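PDB 2CVO: probable N-acetyl-gamma-glutamyl-phosphate reductase, chloroplastic from Oryza sativa, which probably catalyses the NADPH-dependent reduction of N-acetyl-gamma-glutamyl phosphate to N-acetylglutamate semialdehyde, a step of arginine biosynthesis in the chloroplast. Local coordinates for residues L155-E158 with I159-R163; H222-I226 with K227-H231; V301-T304 with R305-V308; Q342-Q345 with N346-M350. One frame throughout, in Å; residues are numbered along the deposited sequence.

Contact 1 (L155-E158 with I159-R163); sequences LRNE and IRNAR
Ile159 and Leu155 sit one helical turn apart and meet first through the backbone: Ile159 N donates to Leu155 O at 2.9 Å, almost straight (174° at the hydrogen). Arg160 N repeats the pattern with Arg156 O at 3.0 Å. One residue further on the step shortens, and Asn161 N turns to Glu158 O at 3.2 Å, coming in from above the carbonyl plane, a tighter 3-10-like turn.

The apolar contact belongs to Ile159. With CG1 beside its own backbone N (chi1 -61°), that branch lies back along the preceding turn, 4.2 Å from Leu155 CB.

The two arginines meet through carbon rather than charge. Arg160 bends its chain until NH2 rests 3.7 Å from the aliphatic CG of Arg156, the two guanidinium planes standing 44° apart. The head of Arg156 is drawn off to salt bridges with Glu355 and Glu290. A water stitches the exposed side together, accepting from Asn157 ND2 at 2.7 Å and from Arg160 NH2 at 3.2 Å.

All this is on helix 152-161, the crossover of a beta-alpha-beta unit between strands 148-149 and 164-166 in the NAD-binding domain. Leu155 packs on Tyr149 and Ala162 on Val148, while Ile159 touches both Val148 and, on helix 336-351, Asn346 and Leu349.

Contact 2 (H222-I226 with K227-H231); sequences HAYGI and KGHRH
Tyr224 brings its CE2 corner up to the His229 ring, meeting CD2 at 3.8 Å close to the imidazole plane. The rings are tilted 64° to each other with centroids 5.8 Å apart, an oblique meeting, neither a stack nor edge-to-face. Tyr224 CG stands between its own backbone N and carbonyl carbon (chi1 64°), which swings the phenol across the bend toward the histidine. A water in the plane of both rings joins their polar ends, 2.8 Å from Tyr224 OH and 2.9 Å from His229 NE2; the hydroxyl also bonds Tyr171 OH.

The other ring nitrogen works as a cap: His229 ND1 accepts from His231 N at 3.0 Å, nearly straight at 165°, just where the chain turns into a helix. Replacing His229 by an alanine would probably leave that N-H without its acceptor and the water without its imidazole partner. Across the bend itself, a second water donates to Gly225 O at 2.9 Å and accepts from Gly228 N. At Gly225 the phi is positive, and a CB would crowd His229 CD2.

Lys227 forms a salt bridge with Glu319 of the second subunit, and Ile226 packs on Phe318 of that subunit. The His229 side chain is about 7 Å from that of Cys170, by similarity the active-site residue. The bend links strand 222-223 to helix 231-243, and Tyr224 and His229 both lean on Pro253 of strand 250-256.

Contact 3 (V301-T304 with R305-V308); sequences VPHT and RHVV
His303 and His306 lie nearly parallel, their planes 17° apart and centroids 4.5 Å from each other, in an offset stack. His306 CE1 sits over one face of the His303 ring, 3.5 Å from His303 CG. The two side chains lie side by side, pointing the same way. Arg305 comes at the His303 ring from its edge: NE donates to His303 ND1 at 3.1 Å and 164°, close to the planes of both groups although these stand 80° to each other. Arg305 CG meanwhile lies against a face of His306.

Backbone bonds, His306 N to His303 O at 3.1 Å and Val307 N to Thr304 O at 3.2 Å, close the 3-10 turn. A water accepts from His303 N and lies 2.6 Å from His306 ND1.

The turn faces the second subunit, whose His222 stacks on His303 and takes a hydrogen bond from Arg305 NH2. With an alanine in place of His303, Arg305 NE would probably lose its acceptor and the His306 ring its stacking partner. Since ND1 receives that N-H, His303 is probably neutral, and the nearby guanidinium is likely to discourage its protonation.

Contact 4 (Q342-Q345 with N346-M350); sequences QAVQ and NLNLM
Asn346 folds its amide back over the carbonyl of Gln342 while its backbone N bonds the same Gln342 O at 2.9 Å. CG beside the backbone N (chi1 -70°) puts ND2 equally near that oxygen, but at too poor an angle for a bond. ND2 lies 3.6 Å from Gln342 CG, the two amides turned only 17° from each other; it donates instead to Gly150 O, and OD1 meets Thr152 OG1, while Gln342 OE1 bonds Lys337 NZ.

Gln345 CG is anti to the backbone N (chi1 -162°) and the chain runs out extended, carrying the amide away from the next turn, which is joined by Gln345 O taking Leu349 N at 3.3 Å. The amide reaches Lys337 and Asn311 with OE1, Glu153 and Glu355 with NE2.

Val344 places CG1 3.7 Å from Asn348 ND2, and Val344 O accepts Asn348 N at 3.0 Å. The Asn348 amide bonds His46 through OD1 and the Thr357 carbonyl through ND2.

Helix 336-351 lies on the Rossmann-type parallel sheet. Its amides bond mostly to other elements, with Lys337 of the same helix shared by two glutamines. These polar groups are thus satisfied despite burial and tie the helix to its surroundings.

Contacts 3 and 4 are buried, contact 1 is partly so and contact 2 lies at the surface. Contacts 1 and 4 belong to touching helices, 152-161 and 336-351, their centres about 10 Å apart; Leu349 CD1 comes to 3.2 Å from Arg160 NH1, and Met350 packs on the Ile159 carbonyl. Helical backbone bonding runs through both, regular in contact 4 and tightening after Glu158 in contact 1, with arginines and water on the outer side of helix 152-161 and satisfied amides on 336-351. Contacts 2 and 3, a non-helical bend and a short 3-10 turn of the dimerisation domain, rely on histidine rings and bound waters. Though about 13 Å apart at their nearest atoms within one chain, both meet the second subunit, segment 222-226 of one copy facing 301-305 of the other.

Contact 1 (L155-E158 with I159-R163)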
loop_
_atom_site.group_PDB
_atom_site.type_symbol
_atom_site.label_atom_id
_atom_site.label_comp_id
_atom_site.label_asym_id
_atom_site.label_seq_id
_atom_site.Cartn_x
_atom_site.Cartn_y
_atom_site.Cartn_z
ATOM N N LEU A 155 36.443 -3.642 -0.021
ATOM C CA LEU A 155 37.489 -4.538 0.456
ATOM C C LEU A 155 37.632 -5.759 -0.446
ATOM O O LEU A 155 37.903 -6.860 0.029
ATOM C CB LEU A 155 37.186 -4.987 1.893
ATOM C CG LEU A 155 37.075 -3.912 2.984
ATOM C CD1 LEU A 155 35.705 -3.249 2.933
ATOM C CD2 LEU A 155 37.275 -4.551 4.355
ATOM N N ARG A 156 37.463 -5.553 -1.749
ATOM C CA ARG A 156 37.545 -6.640 -2.717
ATOM C C ARG A 156 38.788 -7.520 -2.598
ATOM O O ARG A 156 38.683 -8.750 -2.629
ATOM C CB ARG A 156 37.441 -6.085 -4.141
ATOM C CG ARG A 156 37.532 -7.147 -5.223
ATOM C CD ARG A 156 37.266 -6.578 -6.615
ATOM N NE ARG A 156 35.848 -6.308 -6.845
ATOM C CZ ARG A 156 35.319 -5.100 -7.011
ATOM N NH1 ARG A 156 36.087 -4.019 -6.979
ATOM N NH2 ARG A 156 34.014 -4.971 -7.209
ATOM N N ASN A 157 39.962 -6.909 -2.466
ATOM C CA ASN A 157 41.183 -7.700 -2.362
ATOM C C ASN A 157 41.220 -8.577 -1.111
ATOM O O ASN A 157 41.653 -9.725 -1.176
ATOM C CB ASN A 157 42.426 -6.802 -2.418
ATOM C CG ASN A 157 43.721 -7.603 -2.431
ATOM O OD1 ASN A 157 44.254 -7.971 -1.378
ATOM N ND2 ASN A 157 44.221 -7.899 -3.627
ATOM N N GLU A 158 40.767 -8.049 0.024
ATOM C CA GLU A 158 40.748 -8.829 1.261
ATOM C C GLU A 158 39.745 -9.976 1.154
ATOM O O GLU A 158 40.069 -11.137 1.413
ATOM C CB GLU A 158 40.358 -7.957 2.457
ATOM C CG GLU A 158 41.513 -7.304 3.196
ATOM C CD GLU A 158 41.939 -5.986 2.588
ATOM O OE1 GLU A 158 42.854 -5.347 3.153
ATOM O OE2 GLU A 158 41.362 -5.586 1.552
ATOM N N ILE A 159 38.520 -9.631 0.776
ATOM C CA ILE A 159 37.439 -10.599 0.632
ATOM C C ILE A 159 37.804 -11.783 -0.254
ATOM O O ILE A 159 37.495 -12.928 0.067
ATOM C CB ILE A 159 36.181 -9.926 0.034
ATOM C CG1 ILE A 159 35.690 -8.819 0.972
ATOM C CG2 ILE A 159 35.096 -10.969 -0.218
ATOM C CD1 ILE A 159 34.572 -7.974 0.397
ATOM N N ARG A 160 38.457 -11.493 -1.372
ATOM C CA ARG A 160 38.842 -12.510 -2.343
ATOM C C ARG A 160 39.603 -13.695 -1.746
ATOM O O ARG A 160 39.371 -14.846 -2.123
ATOM C CB ARG A 160 39.693 -11.868 -3.440
ATOM C CG ARG A 160 39.837 -12.703 -4.698
ATOM C CD ARG A 160 40.971 -12.174 -5.564
ATOM N NE ARG A 160 40.782 -10.777 -5.950
ATOM C CZ ARG A 160 40.028 -10.375 -6.967
ATOM N NH1 ARG A 160 39.384 -11.261 -7.712
ATOM N NH2 ARG A 160 39.924 -9.083 -7.244
ATOM N N ASN A 161 40.504 -13.412 -0.811
ATOM C CA ASN A 161 41.320 -14.453 -0.192
ATOM C C ASN A 161 40.821 -14.880 1.180
ATOM O O ASN A 161 41.430 -15.725 1.827
ATOM C CB ASN A 161 42.764 -13.961 -0.066
ATOM C CG ASN A 161 43.322 -13.455 -1.380
ATOM O OD1 ASN A 161 43.434 -14.206 -2.348
ATOM N ND2 ASN A 161 43.666 -12.172 -1.422
ATOM N N ALA A 162 39.712 -14.299 1.620
ATOM C CA ALA A 162 39.169 -14.618 2.931
ATOM C C ALA A 162 38.430 -15.952 2.975
ATOM O O ALA A 162 37.896 -16.420 1.971
ATOM C CB ALA A 162 38.245 -13.504 3.385
ATOM N N ARG A 163 38.426 -16.567 4.151
ATOM C CA ARG A 163 37.730 -17.827 4.354
ATOM C C ARG A 163 36.390 -17.495 5.004
ATOM O O ARG A 163 35.346 -18.006 4.604
ATOM C CB ARG A 163 38.534 -18.751 5.272
ATOM C CG ARG A 163 37.722 -19.933 5.782
ATOM C CD ARG A 163 38.571 -20.918 6.567
ATOM N NE ARG A 163 37.745 -21.912 7.247
ATOM C CZ ARG A 163 37.100 -21.694 8.388
ATOM N NH1 ARG A 163 37.189 -20.515 8.987
ATOM N NH2 ARG A 163 36.361 -22.651 8.927
HETATM O O HOH W 1 42.544 -8.006 -5.750
#

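Contact 2 (H222-I226 with K227-H231)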
loop_
_atom_site.group_PDB
_atom_site.type_symbol
_atom_site.label_atom_id
_atom_site.label_comp_id
_atom_site.label_asym_id
_atom_site.label_seq_id
_atom_site.Cartn_x
_atom_site.Cartn_y
_atom_site.Cartn_z
ATOM N N HIS A 222 7.344 5.948 10.692
ATOM C CA HIS A 222 7.829 6.381 11.993
ATOM C C HIS A 222 9.298 6.041 12.139
ATOM O O HIS A 222 9.796 5.107 11.505
ATOM C CB HIS A 222 7.050 5.714 13.132
ATOM C CG HIS A 222 7.143 4.217 13.142
ATOM N ND1 HIS A 222 6.294 3.411 12.413
ATOM C CD2 HIS A 222 7.978 3.380 13.805
ATOM C CE1 HIS A 222 6.599 2.142 12.628
ATOM N NE2 HIS A 222 7.618 2.095 13.469
ATOM N N ALA A 223 9.985 6.811 12.975
ATOM C CA ALA A 223 11.394 6.578 13.237
ATOM C C ALA A 223 11.487 5.507 14.319
ATOM O O ALA A 223 10.509 5.236 15.016
ATOM C CB ALA A 223 12.063 7.871 13.719
ATOM N N TYR A 224 12.658 4.892 14.447
ATOM C CA TYR A 224 12.893 3.880 15.470
ATOM C C TYR A 224 14.381 3.850 15.821
ATOM O O TYR A 224 15.184 4.532 15.190
ATOM C CB TYR A 224 12.425 2.490 15.003
ATOM C CG TYR A 224 13.176 1.916 13.816
ATOM C CD1 TYR A 224 12.865 2.304 12.513
ATOM C CD2 TYR A 224 14.178 0.959 13.998
ATOM C CE1 TYR A 224 13.526 1.747 11.415
ATOM C CE2 TYR A 224 14.849 0.398 12.909
ATOM C CZ TYR A 224 14.515 0.795 11.620
ATOM O OH TYR A 224 15.160 0.232 10.538
ATOM N N GLY A 225 14.738 3.068 16.836
ATOM C CA GLY A 225 16.126 2.976 17.249
ATOM C C GLY A 225 16.807 4.326 17.387
ATOM O O GLY A 225 18.007 4.441 17.157
ATOM N N ILE A 226 16.048 5.351 17.764
ATOM C CA ILE A 226 16.610 6.683 17.912
ATOM C C ILE A 226 17.795 6.649 18.868
ATOM O O ILE A 226 17.670 6.250 20.035
ATOM C CB ILE A 226 15.553 7.681 18.414
ATOM C CG1 ILE A 226 14.408 7.761 17.398
ATOM C CG2 ILE A 226 16.183 9.059 18.597
ATOM C CD1 ILE A 226 13.238 8.617 17.846
ATOM N N LYS A 227 18.944 7.074 18.351
ATOM C CA LYS A 227 20.190 7.072 19.103
ATOM C C LYS A 227 20.340 5.734 19.824
ATOM O O LYS A 227 20.014 5.605 21.009
ATOM C CB LYS A 227 20.223 8.217 20.117
ATOM C CG LYS A 227 21.558 8.318 20.841
ATOM C CD LYS A 227 21.551 9.379 21.926
ATOM C CE LYS A 227 22.884 9.400 22.653
ATOM N NZ LYS A 227 22.938 10.466 23.690
ATOM N N GLY A 228 20.819 4.732 19.099
ATOM C CA GLY A 228 21.002 3.430 19.701
ATOM C C GLY A 228 20.653 2.268 18.798
ATOM O O GLY A 228 20.055 1.295 19.248
ATOM N N HIS A 229 21.012 2.364 17.523
ATOM C CA HIS A 229 20.739 1.275 16.593
ATOM C C HIS A 229 22.041 0.505 16.387
ATOM O O HIS A 229 23.108 1.107 16.273
ATOM C CB HIS A 229 20.215 1.829 15.266
ATOM C CG HIS A 229 19.710 0.779 14.328
ATOM N ND1 HIS A 229 20.548 -0.031 13.594
ATOM C CD2 HIS A 229 18.448 0.402 14.009
ATOM C CE1 HIS A 229 19.826 -0.859 12.860
ATOM N NE2 HIS A 229 18.548 -0.618 13.094
ATOM N N ARG A 230 21.945 -0.823 16.360
ATOM C CA ARG A 230 23.108 -1.696 16.200
ATOM C C ARG A 230 23.976 -1.442 14.972
ATOM O O ARG A 230 25.144 -1.827 14.949
ATOM C CB ARG A 230 22.669 -3.161 16.189
ATOM C CG ARG A 230 22.221 -3.697 17.539
ATOM C CD ARG A 230 21.678 -5.113 17.391
ATOM N NE ARG A 230 21.252 -5.691 18.662
ATOM C CZ ARG A 230 20.639 -6.865 18.775
ATOM N NH1 ARG A 230 20.378 -7.584 17.689
ATOM N NH2 ARG A 230 20.290 -7.325 19.969
ATOM N N HIS A 231 23.418 -0.810 13.947
ATOM C CA HIS A 231 24.199 -0.542 12.745
ATOM C C HIS A 231 25.146 0.649 12.913
ATOM O O HIS A 231 26.063 0.830 12.113
ATOM C CB HIS A 231 23.276 -0.294 11.543
ATOM C CG HIS A 231 22.606 -1.528 11.018
ATOM N ND1 HIS A 231 22.879 -2.791 11.498
ATOM C CD2 HIS A 231 21.699 -1.693 10.023
ATOM C CE1 HIS A 231 22.174 -3.680 10.821
ATOM N NE2 HIS A 231 21.451 -3.040 9.919
HETATM O O HOH W 2 16.653 -1.952 11.321
HETATM O O HOH W 3 20.496 5.231 15.920
#

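Contact 3 (V301-T304 with R305-V308)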
loop_
_atom_site.group_PDB
_atom_site.type_symbol
_atom_site.label_atom_id
_atom_site.label_comp_id
_atom_site.label_asym_id
_atom_site.label_seq_id
_atom_site.Cartn_x
_atom_site.Cartn_y
_atom_site.Cartn_z
ATOM N N VAL A 301 17.345 11.991 -9.272
ATOM C CA VAL A 301 17.179 11.536 -7.900
ATOM C C VAL A 301 16.986 10.022 -7.869
ATOM O O VAL A 301 16.196 9.471 -8.635
ATOM C CB VAL A 301 15.961 12.212 -7.238
ATOM C CG1 VAL A 301 15.803 11.721 -5.801
ATOM C CG2 VAL A 301 16.135 13.733 -7.266
ATOM N N PRO A 302 17.724 9.324 -6.998
ATOM C CA PRO A 302 17.582 7.866 -6.916
ATOM C C PRO A 302 16.279 7.477 -6.214
ATOM O O PRO A 302 15.975 8.004 -5.146
ATOM C CB PRO A 302 18.801 7.441 -6.092
ATOM C CG PRO A 302 19.784 8.581 -6.281
ATOM C CD PRO A 302 18.888 9.779 -6.221
ATOM N N HIS A 303 15.509 6.574 -6.819
ATOM C CA HIS A 303 14.265 6.089 -6.208
ATOM C C HIS A 303 14.520 4.667 -5.725
ATOM O O HIS A 303 15.170 3.888 -6.423
ATOM C CB HIS A 303 13.110 6.028 -7.212
ATOM C CG HIS A 303 12.639 7.363 -7.697
ATOM N ND1 HIS A 303 11.342 7.582 -8.109
ATOM C CD2 HIS A 303 13.296 8.532 -7.887
ATOM C CE1 HIS A 303 11.220 8.829 -8.532
ATOM N NE2 HIS A 303 12.392 9.425 -8.407
ATOM N N THR A 304 14.010 4.320 -4.544
ATOM C CA THR A 304 14.196 2.966 -4.044
ATOM C C THR A 304 13.447 2.013 -4.979
ATOM O O THR A 304 13.876 0.882 -5.204
ATOM C CB THR A 304 13.623 2.773 -2.608
ATOM O OG1 THR A 304 12.213 3.027 -2.612
ATOM C CG2 THR A 304 14.312 3.707 -1.607
ATOM N N ARG A 305 12.331 2.485 -5.532
ATOM C CA ARG A 305 11.509 1.668 -6.424
ATOM C C ARG A 305 12.271 1.237 -7.670
ATOM O O ARG A 305 11.906 0.251 -8.310
ATOM C CB ARG A 305 10.257 2.443 -6.855
ATOM C CG ARG A 305 10.526 3.465 -7.954
ATOM C CD ARG A 305 9.349 4.402 -8.194
ATOM N NE ARG A 305 9.295 5.491 -7.218
ATOM C CZ ARG A 305 8.526 5.499 -6.134
ATOM N NH1 ARG A 305 7.724 4.474 -5.863
ATOM N NH2 ARG A 305 8.557 6.542 -5.317
ATOM N N HIS A 306 13.331 1.974 -8.002
ATOM C CA HIS A 306 14.124 1.698 -9.192
ATOM C C HIS A 306 15.252 0.683 -9.045
ATOM O O HIS A 306 15.923 0.373 -10.024
ATOM C CB HIS A 306 14.678 3.014 -9.753
ATOM C CG HIS A 306 13.621 3.934 -10.278
ATOM N ND1 HIS A 306 13.762 5.304 -10.290
ATOM C CD2 HIS A 306 12.404 3.678 -10.813
ATOM C CE1 HIS A 306 12.676 5.854 -10.805
ATOM N NE2 HIS A 306 11.837 4.889 -11.131
ATOM N N VAL A 307 15.474 0.169 -7.839
ATOM C CA VAL A 307 16.521 -0.831 -7.646
ATOM C C VAL A 307 15.967 -2.115 -7.042
ATOM O O VAL A 307 16.691 -3.092 -6.866
ATOM C CB VAL A 307 17.666 -0.307 -6.742
ATOM C CG1 VAL A 307 18.381 0.853 -7.434
ATOM C CG2 VAL A 307 17.117 0.126 -5.391
ATOM N N VAL A 308 14.675 -2.106 -6.734
ATOM C CA VAL A 308 14.003 -3.260 -6.152
ATOM C C VAL A 308 14.218 -4.555 -6.940
ATOM O O VAL A 308 13.983 -4.614 -8.149
ATOM C CB VAL A 308 12.488 -2.983 -6.026
ATOM C CG1 VAL A 308 11.725 -4.275 -5.757
ATOM C CG2 VAL A 308 12.249 -1.987 -4.896
HETATM O O HOH W 4 16.131 6.287 -9.762
#

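Contact 4 (Q342-Q345 with N346-M350)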
loop_
_atom_site.group_PDB
_atom_site.type_symbol
_atom_site.label_atom_id
_atom_site.label_comp_id
_atom_site.label_asym_id
_atom_site.label_seq_id
_atom_site.Cartn_x
_atom_site.Cartn_y
_atom_site.Cartn_z
ATOM N N GLN A 342 24.613 -9.166 -1.904
ATOM C CA GLN A 342 26.023 -8.884 -1.659
ATOM C C GLN A 342 26.712 -10.127 -1.121
ATOM O O GLN A 342 27.907 -10.324 -1.337
ATOM C CB GLN A 342 26.178 -7.729 -0.668
ATOM C CG GLN A 342 27.620 -7.436 -0.272
ATOM C CD GLN A 342 27.823 -5.990 0.131
ATOM O OE1 GLN A 342 28.456 -5.219 -0.593
ATOM N NE2 GLN A 342 27.270 -5.605 1.281
ATOM N N ALA A 343 25.957 -10.963 -0.416
ATOM C CA ALA A 343 26.519 -12.188 0.125
ATOM C C ALA A 343 26.940 -13.047 -1.058
ATOM O O ALA A 343 28.028 -13.620 -1.062
ATOM C CB ALA A 343 25.487 -12.914 0.973
ATOM N N VAL A 344 26.074 -13.117 -2.067
ATOM C CA VAL A 344 26.354 -13.896 -3.271
ATOM C C VAL A 344 27.482 -13.252 -4.071
ATOM O O VAL A 344 28.315 -13.944 -4.659
ATOM C CB VAL A 344 25.102 -14.008 -4.178
ATOM C CG1 VAL A 344 25.463 -14.718 -5.484
ATOM C CG2 VAL A 344 24.007 -14.781 -3.458
ATOM N N GLN A 345 27.502 -11.922 -4.097
ATOM C CA GLN A 345 28.538 -11.200 -4.823
ATOM C C GLN A 345 29.885 -11.572 -4.209
ATOM O O GLN A 345 30.873 -11.773 -4.914
ATOM C CB GLN A 345 28.315 -9.692 -4.698
ATOM C CG GLN A 345 29.039 -8.856 -5.741
ATOM C CD GLN A 345 28.871 -7.363 -5.495
ATOM O OE1 GLN A 345 27.868 -6.927 -4.926
ATOM N NE2 GLN A 345 29.844 -6.575 -5.937
ATOM N N ASN A 346 29.912 -11.675 -2.885
ATOM C CA ASN A 346 31.137 -12.019 -2.182
ATOM C C ASN A 346 31.581 -13.456 -2.427
ATOM O O ASN A 346 32.771 -13.712 -2.618
ATOM C CB ASN A 346 30.975 -11.755 -0.682
ATOM C CG ASN A 346 30.896 -10.278 -0.366
ATOM O OD1 ASN A 346 31.617 -9.470 -0.955
ATOM N ND2 ASN A 346 30.028 -9.914 0.569
ATOM N N LEU A 347 30.637 -14.394 -2.432
ATOM C CA LEU A 347 30.988 -15.788 -2.674
ATOM C C LEU A 347 31.519 -15.971 -4.094
ATOM O O LEU A 347 32.412 -16.786 -4.320
ATOM C CB LEU A 347 29.789 -16.717 -2.448
ATOM C CG LEU A 347 30.147 -18.210 -2.538
ATOM C CD1 LEU A 347 31.280 -18.501 -1.568
ATOM C CD2 LEU A 347 28.934 -19.092 -2.220
ATOM N N ASN A 348 30.969 -15.229 -5.052
ATOM C CA ASN A 348 31.448 -15.328 -6.428
ATOM C C ASN A 348 32.932 -14.966 -6.431
ATOM O O ASN A 348 33.770 -15.697 -6.966
ATOM C CB ASN A 348 30.697 -14.360 -7.349
ATOM C CG ASN A 348 29.310 -14.855 -7.718
ATOM O OD1 ASN A 348 29.119 -16.034 -8.010
ATOM N ND2 ASN A 348 28.340 -13.950 -7.728
ATOM N N LEU A 349 33.242 -13.830 -5.818
ATOM C CA LEU A 349 34.611 -13.341 -5.731
ATOM C C LEU A 349 35.529 -14.361 -5.056
ATOM O O LEU A 349 36.641 -14.621 -5.522
ATOM C CB LEU A 349 34.630 -12.023 -4.953
ATOM C CG LEU A 349 35.988 -11.371 -4.707
ATOM C CD1 LEU A 349 36.649 -11.041 -6.041
ATOM C CD2 LEU A 349 35.799 -10.106 -3.866
ATOM N N MET A 350 35.054 -14.939 -3.959
ATOM C CA MET A 350 35.820 -15.927 -3.209
ATOM C C MET A 350 36.046 -17.219 -3.995
ATOM O O MET A 350 37.065 -17.886 -3.814
ATOM C CB MET A 350 35.100 -16.245 -1.895
ATOM C CG MET A 350 34.983 -15.050 -0.956
ATOM S SD MET A 350 33.635 -15.215 0.228
ATOM C CE MET A 350 34.379 -16.295 1.465
#